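PDB 3GBV: putative LacI-family transcriptional regulator from Bacteroides fragilis, which probably regulates transcription, its periplasmic-binding-protein-like domain being suited to sensing a small-molecule effector. Local coordinates for residues V35-D40 with Q257-I262; Y97-I100 with D106-P109; L265-H268 with R272-V275. All blocks are in the same frame, centred on the assembly; numbering follows the deposited sequence.

Interaction 1 (V35-D40 with Q257-I262)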
loop_
_atom_site.group_PDB
_atom_site.type_symbol
_atom_site.label_atom_id
_atom_site.label_comp_id
_atom_site.label_asym_id
_atom_site.label_seq_id
_atom_site.Cartn_x
_atom_site.Cartn_y
_atom_site.Cartn_z
ATOM N N VAL A 35 2.134 16.832 -16.978
ATOM C CA VAL A 35 2.217 17.803 -18.055
ATOM C C VAL A 35 0.960 17.719 -18.926
ATOM O O VAL A 35 0.323 18.730 -19.203
ATOM C CB VAL A 35 3.470 17.559 -18.920
ATOM C CG1 VAL A 35 3.473 18.483 -20.135
ATOM C CG2 VAL A 35 4.713 17.797 -18.084
ATOM N N THR A 36 0.586 16.513 -19.336
ATOM C CA THR A 36 -0.591 16.366 -20.179
ATOM C C THR A 36 -1.861 16.795 -19.449
ATOM O O THR A 36 -2.710 17.477 -20.013
ATOM C CB THR A 36 -0.751 14.910 -20.679
ATOM O OG1 THR A 36 -1.211 14.079 -19.610
ATOM C CG2 THR A 36 0.581 14.378 -21.186
ATOM N N THR A 37 -1.989 16.405 -18.189
ATOM C CA THR A 37 -3.170 16.769 -17.416
ATOM C C THR A 37 -3.385 18.287 -17.384
ATOM O O THR A 37 -4.516 18.764 -17.474
ATOM C CB THR A 37 -3.066 16.252 -15.963
ATOM O OG1 THR A 37 -2.964 14.823 -15.968
ATOM C CG2 THR A 37 -4.293 16.660 -15.159
ATOM N N TYR A 38 -2.300 19.042 -17.264
ATOM C CA TYR A 38 -2.393 20.495 -17.209
ATOM C C TYR A 38 -2.011 21.183 -18.514
ATOM O O TYR A 38 -1.635 22.352 -18.517
ATOM C CB TYR A 38 -1.523 21.020 -16.069
ATOM C CG TYR A 38 -1.949 20.482 -14.728
ATOM C CD1 TYR A 38 -3.122 20.924 -14.121
ATOM C CD2 TYR A 38 -1.197 19.503 -14.078
ATOM C CE1 TYR A 38 -3.536 20.406 -12.902
ATOM C CE2 TYR A 38 -1.604 18.978 -12.863
ATOM C CZ TYR A 38 -2.771 19.434 -12.279
ATOM O OH TYR A 38 -3.175 18.920 -11.068
ATOM N N SER A 39 -2.114 20.457 -19.623
ATOM C CA SER A 39 -1.789 21.011 -20.934
ATOM C C SER A 39 -2.567 22.310 -21.182
ATOM O O SER A 39 -2.092 23.209 -21.882
ATOM C CB SER A 39 -2.112 19.989 -22.028
ATOM O OG SER A 39 -3.435 19.502 -21.883
ATOM N N ASP A 40 -3.758 22.394 -20.599
ATOM C CA ASP A 40 -4.615 23.570 -20.716
ATOM C C ASP A 40 -3.866 24.855 -20.398
ATOM O O ASP A 40 -4.028 25.864 -21.081
ATOM C CB ASP A 40 -5.800 23.444 -19.758
ATOM C CG ASP A 40 -7.087 23.117 -20.471
ATOM O OD1 ASP A 40 -7.090 22.176 -21.297
ATOM O OD2 ASP A 40 -8.098 23.801 -20.198
ATOM N N GLN A 257 4.926 10.989 -6.823
ATOM C CA GLN A 257 5.853 12.020 -6.376
ATOM C C GLN A 257 6.174 12.972 -7.524
ATOM O O GLN A 257 6.283 14.181 -7.327
ATOM C CB GLN A 257 7.143 11.402 -5.840
ATOM C CG GLN A 257 6.986 10.757 -4.476
ATOM C CD GLN A 257 8.288 10.214 -3.926
ATOM O OE1 GLN A 257 9.325 10.861 -4.007
ATOM N NE2 GLN A 257 8.234 9.027 -3.345
ATOM N N GLY A 258 6.331 12.425 -8.723
ATOM C CA GLY A 258 6.639 13.265 -9.868
ATOM C C GLY A 258 5.420 14.081 -10.258
ATOM O O GLY A 258 5.502 15.287 -10.511
ATOM N N PHE A 259 4.276 13.411 -10.299
ATOM C CA PHE A 259 3.035 14.067 -10.649
ATOM C C PHE A 259 2.796 15.235 -9.689
ATOM O O PHE A 259 2.589 16.368 -10.120
ATOM C CB PHE A 259 1.877 13.073 -10.561
ATOM C CG PHE A 259 0.579 13.621 -11.059
ATOM C CD1 PHE A 259 0.275 13.595 -12.416
ATOM C CD2 PHE A 259 -0.323 14.208 -10.177
ATOM C CE1 PHE A 259 -0.909 14.145 -12.897
ATOM C CE2 PHE A 259 -1.512 14.762 -10.647
ATOM C CZ PHE A 259 -1.803 14.731 -12.015
ATOM N N ASN A 260 2.837 14.956 -8.389
ATOM C CA ASN A 260 2.622 15.988 -7.374
ATOM C C ASN A 260 3.610 17.152 -7.430
ATOM O O ASN A 260 3.242 18.290 -7.143
ATOM C CB ASN A 260 2.653 15.365 -5.982
ATOM C CG ASN A 260 1.335 14.742 -5.606
ATOM O OD1 ASN A 260 0.585 14.288 -6.468
ATOM N ND2 ASN A 260 1.044 14.705 -4.312
ATOM N N SER A 261 4.860 16.879 -7.789
ATOM C CA SER A 261 5.846 17.950 -7.868
ATOM C C SER A 261 5.379 19.019 -8.839
ATOM O O SER A 261 5.381 20.209 -8.517
ATOM C CB SER A 261 7.210 17.415 -8.320
ATOM O OG SER A 261 7.819 16.658 -7.289
ATOM N N ILE A 262 4.969 18.576 -10.027
ATOM C CA ILE A 262 4.499 19.470 -11.082
ATOM C C ILE A 262 3.187 20.134 -10.691
ATOM O O ILE A 262 2.985 21.330 -10.922
ATOM C CB ILE A 262 4.278 18.706 -12.399
ATOM C CG1 ILE A 262 5.552 17.956 -12.795
ATOM C CG2 ILE A 262 3.879 19.686 -13.496
ATOM C CD1 ILE A 262 6.731 18.856 -13.103
#
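Thr-37, at the C-terminal end of helix 23-37, meets the rim of the Phe-259 ring on helix 254-270. Followed outward from CB, its side chain forks into two branches with different work. CG2, placed anti to the backbone N by a chi1 of -61°, turns back over the neighbouring Tyr-38 ring and lies 4.1 Å above the plane of that ring, over its centre. OG1, anti to the carbonyl carbon, comes in at the edge of the Phe-259 ring, near its plane: OG1 is 3.8 Å from Phe-259 CE1 and 4.1 Å from Phe-259 CZ. Those lengths mark van der Waals contact. The polar need of this hydroxyl is met inside its own helix, by a hydrogen bond to Glu-33 O. Beside it, Tyr-38 CE2 approaches Phe-259 CZ obliquely at 4.3 Å, a loose apolar contact. Tyr-38 is also where the chain leaves helical backbone angles, and Ser-39 OG and N both bond to Thr-36 O there. Phe-259 also packs on Ala-34, and Ile-262 on Ala-34 and Ile-31, continuing the seam between the helices. Such paired helices flanking a parallel sheet are typical of the Rossmann-like lobes of periplasmic-binding-protein folds.

Interaction 2 (Y97-I100 with D106-P109)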
loop_
_atom_site.group_PDB
_atom_site.type_symbol
_atom_site.label_atom_id
_atom_site.label_comp_id
_atom_site.label_asym_id
_atom_site.label_seq_id
_atom_site.Cartn_x
_atom_site.Cartn_y
_atom_site.Cartn_z
ATOM N N TYR A 97 11.637 26.036 -5.796
ATOM C CA TYR A 97 12.066 24.684 -6.096
ATOM C C TYR A 97 11.506 23.641 -5.136
ATOM O O TYR A 97 11.253 23.913 -3.956
ATOM C CB TYR A 97 13.593 24.606 -6.143
ATOM C CG TYR A 97 14.302 24.910 -4.848
ATOM C CD1 TYR A 97 14.595 23.896 -3.938
ATOM C CD2 TYR A 97 14.764 26.200 -4.568
ATOM C CE1 TYR A 97 15.339 24.155 -2.792
ATOM C CE2 TYR A 97 15.508 26.469 -3.418
ATOM C CZ TYR A 97 15.797 25.443 -2.543
ATOM O OH TYR A 97 16.569 25.699 -1.432
ATOM N N ILE A 98 11.314 22.442 -5.671
ATOM C CA ILE A 98 10.765 21.331 -4.918
ATOM C C ILE A 98 11.748 20.170 -4.786
ATOM O O ILE A 98 12.381 19.764 -5.762
ATOM C CB ILE A 98 9.481 20.800 -5.604
ATOM C CG1 ILE A 98 8.398 21.881 -5.578
ATOM C CG2 ILE A 98 9.013 19.512 -4.925
ATOM C CD1 ILE A 98 7.164 21.514 -6.340
ATOM N N TYR A 99 11.879 19.646 -3.572
ATOM C CA TYR A 99 12.743 18.501 -3.354
ATOM C C TYR A 99 11.908 17.231 -3.414
ATOM O O TYR A 99 10.766 17.190 -2.954
ATOM C CB TYR A 99 13.425 18.532 -1.979
ATOM C CG TYR A 99 14.565 19.520 -1.814
ATOM C CD1 TYR A 99 15.451 19.794 -2.866
ATOM C CD2 TYR A 99 14.788 20.138 -0.585
ATOM C CE1 TYR A 99 16.529 20.665 -2.688
ATOM C CE2 TYR A 99 15.863 21.006 -0.398
ATOM C CZ TYR A 99 16.727 21.267 -1.448
ATOM O OH TYR A 99 17.780 22.135 -1.256
ATOM N N ILE A 100 12.490 16.197 -4.001
ATOM C CA ILE A 100 11.840 14.911 -4.070
ATOM C C ILE A 100 12.858 13.907 -3.560
ATOM O O ILE A 100 14.070 14.082 -3.745
ATOM C CB ILE A 100 11.427 14.536 -5.503
ATOM C CG1 ILE A 100 12.605 14.734 -6.454
ATOM C CG2 ILE A 100 10.231 15.358 -5.925
ATOM C CD1 ILE A 100 12.299 14.359 -7.898
ATOM N N ASP A 106 19.472 22.274 5.601
ATOM C CA ASP A 106 20.018 23.626 5.635
ATOM C C ASP A 106 19.569 24.479 4.447
ATOM O O ASP A 106 19.990 25.628 4.315
ATOM C CB ASP A 106 21.546 23.584 5.687
ATOM C CG ASP A 106 22.160 23.146 4.376
ATOM O OD1 ASP A 106 21.780 22.068 3.865
ATOM O OD2 ASP A 106 23.026 23.882 3.854
ATOM N N ALA A 107 18.720 23.919 3.588
ATOM C CA ALA A 107 18.218 24.650 2.424
ATOM C C ALA A 107 16.770 24.277 2.104
ATOM O O ALA A 107 16.491 23.675 1.062
ATOM C CB ALA A 107 19.107 24.383 1.215
ATOM N N PRO A 108 15.825 24.643 2.989
ATOM C CA PRO A 108 14.405 24.339 2.793
ATOM C C PRO A 108 13.844 24.766 1.439
ATOM O O PRO A 108 14.115 25.870 0.950
ATOM C CB PRO A 108 13.724 25.051 3.962
ATOM C CG PRO A 108 14.647 26.175 4.272
ATOM C CD PRO A 108 16.007 25.526 4.156
ATOM N N PRO A 109 13.062 23.873 0.804
ATOM C CA PRO A 109 12.439 24.115 -0.498
ATOM C C PRO A 109 11.034 24.663 -0.308
ATOM O O PRO A 109 10.619 24.962 0.814
ATOM C CB PRO A 109 12.394 22.727 -1.093
ATOM C CG PRO A 109 11.957 21.925 0.115
ATOM C CD PRO A 109 12.859 22.469 1.215
HETATM O O HOH W 1 16.406 27.570 1.140
#
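Hydrogen bonding between Tyr-97, Tyr-99 and the loop converges on one carbonyl. Tyr-99 OH donates to Ala-107 O over 3.1 Å, lying in the carbonyl plane on a lone pair, with a C=O...O angle of 142°. With CG set between backbone N and carbonyl carbon (chi1 63°), Tyr-97 reaches the loop by its OH, 3.2 Å from the same Ala-107 O, but Pro-108 O is also close to this hydroxyl, so the destination of its proton is unsettled. A water joins the group, donating to Pro-108 O at 2.9 Å while also bonding to Tyr-97 OH. The fold explains the meeting: strand 97-100 and strand 111-114 are adjacent and parallel in the sheet of this lobe, and the chain between them returns as a loop without a helix. Backbone bonds of Tyr-97 to Leu-110 and of Tyr-99 to Ala-111 and Phe-113 pair the strands. Apolar contact centres on Pro-109. Its CB sits 4.0 Å from the Tyr-99 ring centroid, 30° off the normal, in an off-centre CH-pi contact, and also lies 3.7 Å from Tyr-97 CE1. The Tyr-97 edge, at CD1, rests over that same Tyr-99 face, 3.9 Å above the plane and toward its rim.

Interaction 3 (L265-H268 with R272-V275); sequences LCDH and RKEV
The C-terminal end of helix 254-270 is closed here by the turn that leads to strand 278-280, with Asp-267 bonded to Lys-273 across it. Lys-273 N donates to Asp-267 O with an N-H...O angle of 159°. This resembles the long-range bond of a Schellman motif but spans one residue more. Arg-272, the first residue to leave helical angles, has a positive phi of 45°, which swings the chain back across the helix end. Its own N lies near Asp-267 O at an angle too poor for a bond, whereas its CA makes a CA-H...O contact with His-268 O at 3.5 Å. The Lys-273 bond measures 2.5 Å from N to Asp-267 O, so short that its exact length is doubtful. Beside it the side chains pack: the aliphatic part of Lys-273 crosses Asp-267 at about a right angle, with Lys-273 CD 3.4 Å from Asp-267 CB. A chi1 of 48° sets Asp-267 CG between its backbone N and carbonyl carbon; the carboxylate is turned away from the lysine tip, and OD2 instead meets Val-275 CG1 at 3.8 Å. Val-275 and His-268 both rest on Leu-110, which ties the turn to the neighbouring loop. Although the charges are opposite, Lys-273 NZ stands 6.2 Å from Asp-267 OD1, and OD1 has its weak, long ion pair with Lys-263. The link across this turn therefore depends on backbone polarity and aliphatic packing, and not on a salt bridge between Asp-267 and Lys-273.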
loop_
_atom_site.group_PDB
_atom_site.type_symbol
_atom_site.label_atom_id
_atom_site.label_comp_id
_atom_site.label_asym_id
_atom_site.label_seq_id
_atom_site.Cartn_x
_atom_site.Cartn_y
_atom_site.Cartn_z
ATOM N N LEU A 265 3.813 22.929 -8.343
ATOM C CA LEU A 265 4.381 24.084 -9.021
ATOM C C LEU A 265 3.295 24.842 -9.780
ATOM O O LEU A 265 3.280 26.074 -9.792
ATOM C CB LEU A 265 5.483 23.643 -9.988
ATOM C CG LEU A 265 6.769 23.172 -9.313
ATOM C CD1 LEU A 265 7.782 22.687 -10.355
ATOM C CD2 LEU A 265 7.349 24.325 -8.509
ATOM N N CYS A 266 2.388 24.099 -10.406
ATOM C CA CYS A 266 1.302 24.704 -11.163
ATOM C C CYS A 266 0.402 25.539 -10.272
ATOM O O CYS A 266 0.222 26.728 -10.512
ATOM C CB CYS A 266 0.458 23.634 -11.866
ATOM S SG CYS A 266 1.241 22.897 -13.316
ATOM N N ASP A 267 -0.156 24.942 -9.230
ATOM C CA ASP A 267 -1.051 25.723 -8.398
ATOM C C ASP A 267 -0.372 26.787 -7.545
ATOM O O ASP A 267 -1.044 27.631 -6.959
ATOM C CB ASP A 267 -1.956 24.808 -7.556
ATOM C CG ASP A 267 -1.202 23.718 -6.862
ATOM O OD1 ASP A 267 -1.862 22.774 -6.366
ATOM O OD2 ASP A 267 0.042 23.809 -6.807
ATOM N N HIS A 268 0.954 26.771 -7.490
ATOM C CA HIS A 268 1.663 27.790 -6.730
ATOM C C HIS A 268 1.953 28.978 -7.633
ATOM O O HIS A 268 1.712 30.126 -7.266
ATOM C CB HIS A 268 2.985 27.255 -6.186
ATOM C CG HIS A 268 3.845 28.309 -5.560
ATOM N ND1 HIS A 268 3.467 29.003 -4.430
ATOM C CD2 HIS A 268 5.061 28.793 -5.909
ATOM C CE1 HIS A 268 4.413 29.869 -4.110
ATOM N NE2 HIS A 268 5.389 29.762 -4.992
ATOM N N ARG A 272 -1.825 30.430 -8.012
ATOM C CA ARG A 272 -1.527 31.255 -6.844
ATOM C C ARG A 272 -2.122 30.625 -5.576
ATOM O O ARG A 272 -2.696 31.318 -4.740
ATOM C CB ARG A 272 -2.096 32.670 -7.034
ATOM C CG ARG A 272 -1.521 33.460 -8.214
ATOM C CD ARG A 272 -0.034 33.729 -8.037
ATOM N NE ARG A 272 0.543 34.581 -9.081
ATOM C CZ ARG A 272 0.290 35.879 -9.226
ATOM N NH1 ARG A 272 -0.542 36.498 -8.403
ATOM N NH2 ARG A 272 0.895 36.570 -10.178
ATOM N N LYS A 273 -1.988 29.309 -5.443
ATOM C CA LYS A 273 -2.513 28.593 -4.282
ATOM C C LYS A 273 -1.477 28.399 -3.182
ATOM O O LYS A 273 -0.279 28.598 -3.384
ATOM C CB LYS A 273 -3.028 27.210 -4.685
ATOM C CG LYS A 273 -4.360 27.169 -5.401
ATOM C CD LYS A 273 -4.685 25.727 -5.770
ATOM C CE LYS A 273 -6.048 25.588 -6.432
ATOM N NZ LYS A 273 -7.162 25.919 -5.494
ATOM N N GLU A 274 -1.962 27.994 -2.014
ATOM C CA GLU A 274 -1.116 27.729 -0.857
ATOM C C GLU A 274 -0.725 26.257 -0.997
ATOM O O GLU A 274 -1.518 25.458 -1.501
ATOM C CB GLU A 274 -1.925 27.932 0.427
ATOM C CG GLU A 274 -1.114 28.341 1.641
ATOM C CD GLU A 274 -0.547 29.742 1.509
ATOM O OE1 GLU A 274 -1.324 30.675 1.216
ATOM O OE2 GLU A 274 0.673 29.917 1.706
ATOM N N VAL A 275 0.486 25.895 -0.577
ATOM C CA VAL A 275 0.928 24.500 -0.672
ATOM C C VAL A 275 1.745 24.057 0.547
ATOM O O VAL A 275 2.554 24.821 1.078
ATOM C CB VAL A 275 1.770 24.256 -1.955
ATOM C CG1 VAL A 275 0.935 24.540 -3.191
ATOM C CG2 VAL A 275 3.013 25.124 -1.942
#

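Overall arrangement
All three contacts belong to the lobe built on the parallel sheet, and helix 254-270 connects them. Interactions 1 and 3 use successive parts of that helix, their centres about 12 Å apart, and both lie at the surface; Tyr-38 of the first touches Cys-266 of the other. Interaction 2 is more buried, set on strand 97-100, and its Ile-98 reaches the helix at both Ser-261 and Leu-265, so the strand packs on the helix segments used by both surface contacts. In sequence, interaction 2 is nested within the span closed by interaction 1, whereas interaction 3 follows as a local turn. Chemistry changes accordingly: loose side-chain packing, with a hydroxyl at a ring edge, between helices, hydroxyl-to-carbonyl bonding beside the sheet, and a main-chain bond at the helix end.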